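Local coordinates for FAD-binding PCMH-type domain-containing protein (Gibberella zeae, PDB 6YJO), which carries a bicovalently attached FAD and probably acts as an oxygen-dependent oxidoreductase of the berberine-bridge-enzyme-like flavoprotein family, at residues W250-V256 against A364-F368; R377-L383 against W419-G425. All blocks are in the same frame, centred on the assembly; numbering follows the deposited sequence.

The alpha/beta layering principle, helices packed over one face of an antiparallel sheet, can be followed here along the chain. Strand 242-248 leads into helix 252-268, whose first turn meets helix 357-371 in contact 1, closing a loop of 107 residues between segments 250-256 and 364-368. Only then does contact 2 begin: past helix 357-371, segments 377-383 and 419-425, on strands 380-386 and 417-423, pair across 35 intervening residues. The two contacts therefore stand in series, neither enclosing nor crossing the other. They touch through Leu367, whose CD1 lies 3.4 Å from CH2 of Trp380 and 3.7 Å from CD1 of Ile382, so helix 357-371 joins the helix pair to the seven-stranded sheet.

Contact 1. Residues W250-V256 against A364-F368; sequences WNENEAV and ARTLF
Two neighbouring helices over a sheet can meet through an aromatic ring of one laid on the first turn of the other, beside small apolar side chains and the stem of a glutamate, as where helix 252-268 starts against helix 357-371. Both belong to the layer on the sheet face away from the flavin and the annotated sites. Residues Trp250 and Asn251 are extended, and helical geometry begins at Glu252. The axes of segments 252-256 and 364-368 approach to 9.6 Å at 141° between N-to-C directions, broadly antiparallel; the nearest CA atoms, those of Glu252 and Ala364, are 5.7 Å apart. No hydrogen bond crosses between the segments. Asn251 (chi1 p) is the N-cap, its OD1 accepting from Glu254 N at 2.7 Å. Phe368, chi1 m and chi2 near -90°, presents one ring face to the turn: its CD2 is 3.6 Å from Glu252 CA and its CZ 3.5 Å from Asn251 C. Trp250 O approaches the ring edge, 3.3 Å from Phe368 CE1, and Ala255 CB lies 3.8 Å from CE2 of the same ring. Beside it, Ala364 CB sits 3.9 Å from Val256 CG1 and 4.4 Å from Ala255 CB. The Glu252 side chain (chi1 and chi2 t) runs past Ala364, OE2 ending 3.5 Å from Arg365 CA. Leu367 turns to Met279 and Trp380 of the sheet below. The contact thus rests on van der Waals packing around Phe368 and Ala364, with the aliphatic part of Glu252 beside them, while Asn251's capping bond does not involve the other helix.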
# COMPACT_ATOMS: atom_id res chain seq x y z
N TRP A 250 -24.50 -4.83 -13.81
CA TRP A 250 -24.79 -3.61 -14.54
C TRP A 250 -24.62 -3.79 -16.04
O TRP A 250 -23.83 -4.61 -16.51
CB TRP A 250 -23.86 -2.49 -14.09
CG TRP A 250 -24.15 -1.89 -12.76
CD1 TRP A 250 -25.33 -1.91 -12.08
CD2 TRP A 250 -23.23 -1.16 -11.94
NE1 TRP A 250 -25.20 -1.24 -10.89
CE2 TRP A 250 -23.92 -0.77 -10.78
CE3 TRP A 250 -21.89 -0.80 -12.09
CZ2 TRP A 250 -23.31 -0.04 -9.76
CZ3 TRP A 250 -21.29 -0.07 -11.08
CH2 TRP A 250 -22.00 0.30 -9.93
N ASN A 251 -25.39 -3.01 -16.80
CA ASN A 251 -25.08 -2.68 -18.17
C ASN A 251 -24.44 -1.29 -18.21
O ASN A 251 -24.43 -0.58 -17.20
CB ASN A 251 -26.34 -2.74 -19.04
CG ASN A 251 -27.44 -1.81 -18.55
OD1 ASN A 251 -27.21 -0.63 -18.30
ND2 ASN A 251 -28.64 -2.35 -18.41
N GLU A 252 -23.90 -0.92 -19.37
CA GLU A 252 -23.17 0.34 -19.49
C GLU A 252 -23.90 1.49 -18.81
O GLU A 252 -23.31 2.23 -18.02
CB GLU A 252 -22.93 0.67 -20.96
CG GLU A 252 -22.25 2.02 -21.16
CD GLU A 252 -21.71 2.23 -22.56
OE1 GLU A 252 -21.55 1.23 -23.29
OE2 GLU A 252 -21.45 3.39 -22.93
N ASN A 253 -25.19 1.66 -19.12
CA ASN A 253 -25.92 2.82 -18.62
C ASN A 253 -26.35 2.66 -17.17
O ASN A 253 -26.53 3.67 -16.48
CB ASN A 253 -27.13 3.11 -19.50
CG ASN A 253 -27.99 4.22 -18.94
OD1 ASN A 253 -27.63 5.39 -19.00
ND2 ASN A 253 -29.14 3.85 -18.39
N GLU A 254 -26.54 1.42 -16.69
CA GLU A 254 -26.73 1.21 -15.26
C GLU A 254 -25.45 1.42 -14.48
O GLU A 254 -25.51 1.57 -13.25
CB GLU A 254 -27.26 -0.20 -14.98
CG GLU A 254 -28.76 -0.35 -15.18
CD GLU A 254 -29.24 -1.75 -14.86
OE1 GLU A 254 -28.41 -2.67 -14.83
OE2 GLU A 254 -30.46 -1.91 -14.62
N ALA A 255 -24.29 1.42 -15.15
CA ALA A 255 -23.02 1.70 -14.49
C ALA A 255 -22.70 3.19 -14.44
O ALA A 255 -22.06 3.63 -13.48
CB ALA A 255 -21.89 0.95 -15.20
N VAL A 256 -23.10 3.98 -15.44
CA VAL A 256 -22.91 5.42 -15.33
C VAL A 256 -23.75 5.97 -14.18
O VAL A 256 -23.33 6.88 -13.46
CB VAL A 256 -23.23 6.15 -16.66
CG1 VAL A 256 -22.76 5.35 -17.87
CG2 VAL A 256 -24.71 6.53 -16.78
N ALA A 364 -17.21 3.96 -18.54
CA ALA A 364 -18.13 2.83 -18.72
C ALA A 364 -18.26 2.44 -20.18
O ALA A 364 -18.55 1.28 -20.48
CB ALA A 364 -19.51 3.19 -18.14
N ARG A 365 -18.05 3.38 -21.11
CA ARG A 365 -18.03 3.05 -22.53
C ARG A 365 -16.80 2.23 -22.87
O ARG A 365 -16.88 1.26 -23.63
CB ARG A 365 -18.07 4.34 -23.37
CG ARG A 365 -18.17 4.14 -24.88
CD ARG A 365 -18.53 5.46 -25.56
NE ARG A 365 -18.89 5.30 -26.97
CZ ARG A 365 -19.49 6.24 -27.69
NH1 ARG A 365 -19.82 7.41 -27.14
NH2 ARG A 365 -19.78 6.02 -28.97
N THR A 366 -15.65 2.61 -22.32
CA THR A 366 -14.39 1.93 -22.60
C THR A 366 -14.35 0.55 -21.93
O THR A 366 -13.77 -0.38 -22.48
CB THR A 366 -13.23 2.81 -22.13
OG1 THR A 366 -13.58 4.19 -22.32
CG2 THR A 366 -11.97 2.51 -22.91
N LEU A 367 -14.97 0.41 -20.76
CA LEU A 367 -14.96 -0.85 -20.03
C LEU A 367 -15.94 -1.85 -20.63
O LEU A 367 -15.57 -3.00 -20.91
CB LEU A 367 -15.30 -0.60 -18.56
CG LEU A 367 -14.97 -1.73 -17.59
CD1 LEU A 367 -13.46 -1.83 -17.38
CD2 LEU A 367 -15.70 -1.53 -16.27
N PHE A 368 -17.19 -1.43 -20.84
CA PHE A 368 -18.17 -2.34 -21.44
C PHE A 368 -17.85 -2.60 -22.90
O PHE A 368 -18.23 -3.65 -23.44
CB PHE A 368 -19.58 -1.77 -21.27
CG PHE A 368 -20.19 -2.11 -19.94
CD1 PHE A 368 -20.96 -3.25 -19.79
CD2 PHE A 368 -19.98 -1.30 -18.84
CE1 PHE A 368 -21.52 -3.58 -18.57
CE2 PHE A 368 -20.54 -1.62 -17.61
CZ PHE A 368 -21.30 -2.76 -17.48

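Contact 2. Residues R377-L383 against W419-G425; sequences RHTWYIL and WQFSDHG
A salt bridge can finish the open end of an antiparallel strand pair, as in these segments, whose strand axes run 4.7 Å apart at 164°. Arg377, extended through chi3, donates from NE to Asp423 OD2 (2.8 Å) and from NH2 to Asp423 OD1 (3.3 Å); NH2 also binds Asn426 O. Asp423 OD1 accepts from Gly425 N at 2.8 Å, an Asx turn, and from Tyr427 OH. Thr379 O receives His424 N at 2.9 Å. Trp380 (chi1 p) faces Asp423 in a non-hydrogen-bonded pair, CA to CA 4.0 Å. Tyr381 and Ser422 form a hydrogen-bonded pair (Tyr381 N to Ser422 O 3.1 Å, Ser422 N to Tyr381 O 3.0 Å); the Tyr381 ring (chi1 p) folds over Ser422 CB, a CH-pi contact 3.8 Å from the centroid. Ile382 opposes Phe421, its CD1 3.9 Å from Phe421 CD2. Leu383 continues the ladder with Gln420: Leu383 N to Gln420 O 2.9 Å, Gln420 N to Leu383 O 2.7 Å. The pair lies inside the antiparallel sheet of the second, alpha/beta domain, consistent with the berberine-bridge-type fold, its Tyr381, Leu383, Gln420 and Ser422 face on the flavin side, Gln420's side chain about 6 Å from FAD and bonding Tyr104. Trp380, Ile382 and Phe421 pack beneath helices 357-371 and 431-446, and strands 273-280 and 346-352 flank the pair.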
# COMPACT_ATOMS: atom_id res chain seq x y z
N ARG A 377 -8.95 -8.75 -24.03
CA ARG A 377 -8.35 -9.28 -22.81
C ARG A 377 -9.33 -9.10 -21.65
O ARG A 377 -9.76 -7.98 -21.35
CB ARG A 377 -7.04 -8.54 -22.53
CG ARG A 377 -6.04 -9.28 -21.65
CD ARG A 377 -4.74 -8.47 -21.56
NE ARG A 377 -3.81 -8.97 -20.55
CZ ARG A 377 -2.80 -9.80 -20.78
NH1 ARG A 377 -2.59 -10.28 -22.00
NH2 ARG A 377 -2.00 -10.17 -19.79
N HIS A 378 -9.70 -10.21 -21.01
CA HIS A 378 -10.66 -10.22 -19.92
C HIS A 378 -10.05 -10.65 -18.59
O HIS A 378 -10.78 -11.04 -17.68
CB HIS A 378 -11.83 -11.15 -20.26
CG HIS A 378 -12.67 -10.66 -21.39
ND1 HIS A 378 -13.30 -11.52 -22.27
CD2 HIS A 378 -13.00 -9.41 -21.79
CE1 HIS A 378 -13.98 -10.82 -23.16
NE2 HIS A 378 -13.81 -9.53 -22.89
N THR A 379 -8.73 -10.58 -18.47
CA THR A 379 -8.03 -11.10 -17.30
C THR A 379 -7.68 -9.97 -16.34
O THR A 379 -6.56 -9.85 -15.85
CB THR A 379 -6.78 -11.86 -17.74
OG1 THR A 379 -6.19 -12.52 -16.61
CG2 THR A 379 -5.76 -10.93 -18.41
N TRP A 380 -8.68 -9.12 -16.06
CA TRP A 380 -8.50 -7.91 -15.27
C TRP A 380 -9.61 -7.80 -14.24
O TRP A 380 -10.58 -8.56 -14.25
CB TRP A 380 -8.49 -6.67 -16.17
CG TRP A 380 -9.71 -6.56 -17.05
CD1 TRP A 380 -9.82 -6.97 -18.34
CD2 TRP A 380 -11.00 -6.03 -16.69
NE1 TRP A 380 -11.09 -6.72 -18.81
CE2 TRP A 380 -11.83 -6.14 -17.82
CE3 TRP A 380 -11.52 -5.46 -15.52
CZ2 TRP A 380 -13.16 -5.72 -17.81
CZ3 TRP A 380 -12.84 -5.03 -15.52
CH2 TRP A 380 -13.64 -5.17 -16.66
N TYR A 381 -9.44 -6.85 -13.32
CA TYR A 381 -10.50 -6.44 -12.41
C TYR A 381 -10.15 -5.05 -11.89
O TYR A 381 -9.02 -4.57 -12.05
CB TYR A 381 -10.69 -7.43 -11.25
CG TYR A 381 -9.53 -7.50 -10.28
CD1 TYR A 381 -9.41 -6.58 -9.25
CD2 TYR A 381 -8.57 -8.50 -10.39
CE1 TYR A 381 -8.36 -6.65 -8.35
CE2 TYR A 381 -7.51 -8.57 -9.50
CZ TYR A 381 -7.41 -7.64 -8.49
OH TYR A 381 -6.35 -7.72 -7.61
N ILE A 382 -11.13 -4.40 -11.27
CA ILE A 382 -10.98 -3.02 -10.81
C ILE A 382 -11.58 -2.88 -9.42
O ILE A 382 -12.66 -3.40 -9.14
CB ILE A 382 -11.66 -2.04 -11.79
CG1 ILE A 382 -10.97 -2.10 -13.16
CG2 ILE A 382 -11.64 -0.61 -11.23
CD1 ILE A 382 -11.64 -1.28 -14.25
N LEU A 383 -10.86 -2.17 -8.54
CA LEU A 383 -11.31 -1.91 -7.17
C LEU A 383 -11.36 -0.40 -6.96
O LEU A 383 -10.33 0.28 -7.09
CB LEU A 383 -10.37 -2.56 -6.15
CG LEU A 383 -10.25 -4.09 -6.21
CD1 LEU A 383 -9.35 -4.59 -5.09
CD2 LEU A 383 -11.61 -4.74 -6.14
N TRP A 419 -8.85 4.25 -6.98
CA TRP A 419 -8.98 3.23 -8.00
C TRP A 419 -7.77 2.31 -8.00
O TRP A 419 -6.63 2.76 -7.80
CB TRP A 419 -9.13 3.85 -9.39
CG TRP A 419 -10.24 4.85 -9.53
CD1 TRP A 419 -10.39 6.02 -8.85
CD2 TRP A 419 -11.34 4.77 -10.45
NE1 TRP A 419 -11.53 6.67 -9.28
CE2 TRP A 419 -12.13 5.92 -10.26
CE3 TRP A 419 -11.74 3.83 -11.41
CZ2 TRP A 419 -13.29 6.17 -10.99
CZ3 TRP A 419 -12.89 4.08 -12.13
CH2 TRP A 419 -13.65 5.23 -11.92
N GLN A 420 -8.00 1.02 -8.23
CA GLN A 420 -6.93 0.09 -8.55
C GLN A 420 -7.33 -0.71 -9.77
O GLN A 420 -8.45 -1.24 -9.84
CB GLN A 420 -6.62 -0.85 -7.38
CG GLN A 420 -5.33 -1.63 -7.61
CD GLN A 420 -5.06 -2.67 -6.54
OE1 GLN A 420 -3.97 -3.24 -6.48
NE2 GLN A 420 -6.06 -2.94 -5.70
N PHE A 421 -6.44 -0.77 -10.75
CA PHE A 421 -6.63 -1.57 -11.95
C PHE A 421 -5.60 -2.69 -11.92
O PHE A 421 -4.40 -2.43 -11.81
CB PHE A 421 -6.45 -0.73 -13.22
CG PHE A 421 -7.18 0.59 -13.19
CD1 PHE A 421 -6.69 1.66 -12.45
CD2 PHE A 421 -8.33 0.77 -13.93
CE1 PHE A 421 -7.35 2.87 -12.44
CE2 PHE A 421 -9.00 1.99 -13.93
CZ PHE A 421 -8.51 3.04 -13.18
N SER A 422 -6.07 -3.93 -12.00
CA SER A 422 -5.18 -5.09 -12.00
C SER A 422 -5.45 -5.97 -13.22
O SER A 422 -6.54 -5.95 -13.81
CB SER A 422 -5.33 -5.91 -10.72
OG SER A 422 -4.81 -5.20 -9.60
N ASP A 423 -4.43 -6.73 -13.59
CA ASP A 423 -4.53 -7.72 -14.66
C ASP A 423 -3.64 -8.89 -14.28
O ASP A 423 -2.45 -8.71 -14.04
CB ASP A 423 -4.11 -7.13 -16.01
CG ASP A 423 -4.08 -8.17 -17.12
OD1 ASP A 423 -3.35 -9.18 -16.99
OD2 ASP A 423 -4.78 -7.97 -18.13
N HIS A 424 -4.23 -10.08 -14.21
CA HIS A 424 -3.46 -11.27 -13.85
C HIS A 424 -3.52 -12.27 -14.99
O HIS A 424 -3.93 -13.42 -14.81
CB HIS A 424 -3.98 -11.87 -12.54
CG HIS A 424 -3.78 -10.98 -11.34
ND1 HIS A 424 -2.93 -11.32 -10.31
CD2 HIS A 424 -4.30 -9.78 -11.03
CE1 HIS A 424 -2.95 -10.35 -9.40
NE2 HIS A 424 -3.77 -9.41 -9.82
N GLY A 425 -3.11 -11.84 -16.18
CA GLY A 425 -3.10 -12.71 -17.33
C GLY A 425 -1.70 -13.09 -17.76
O GLY A 425 -0.81 -13.29 -16.93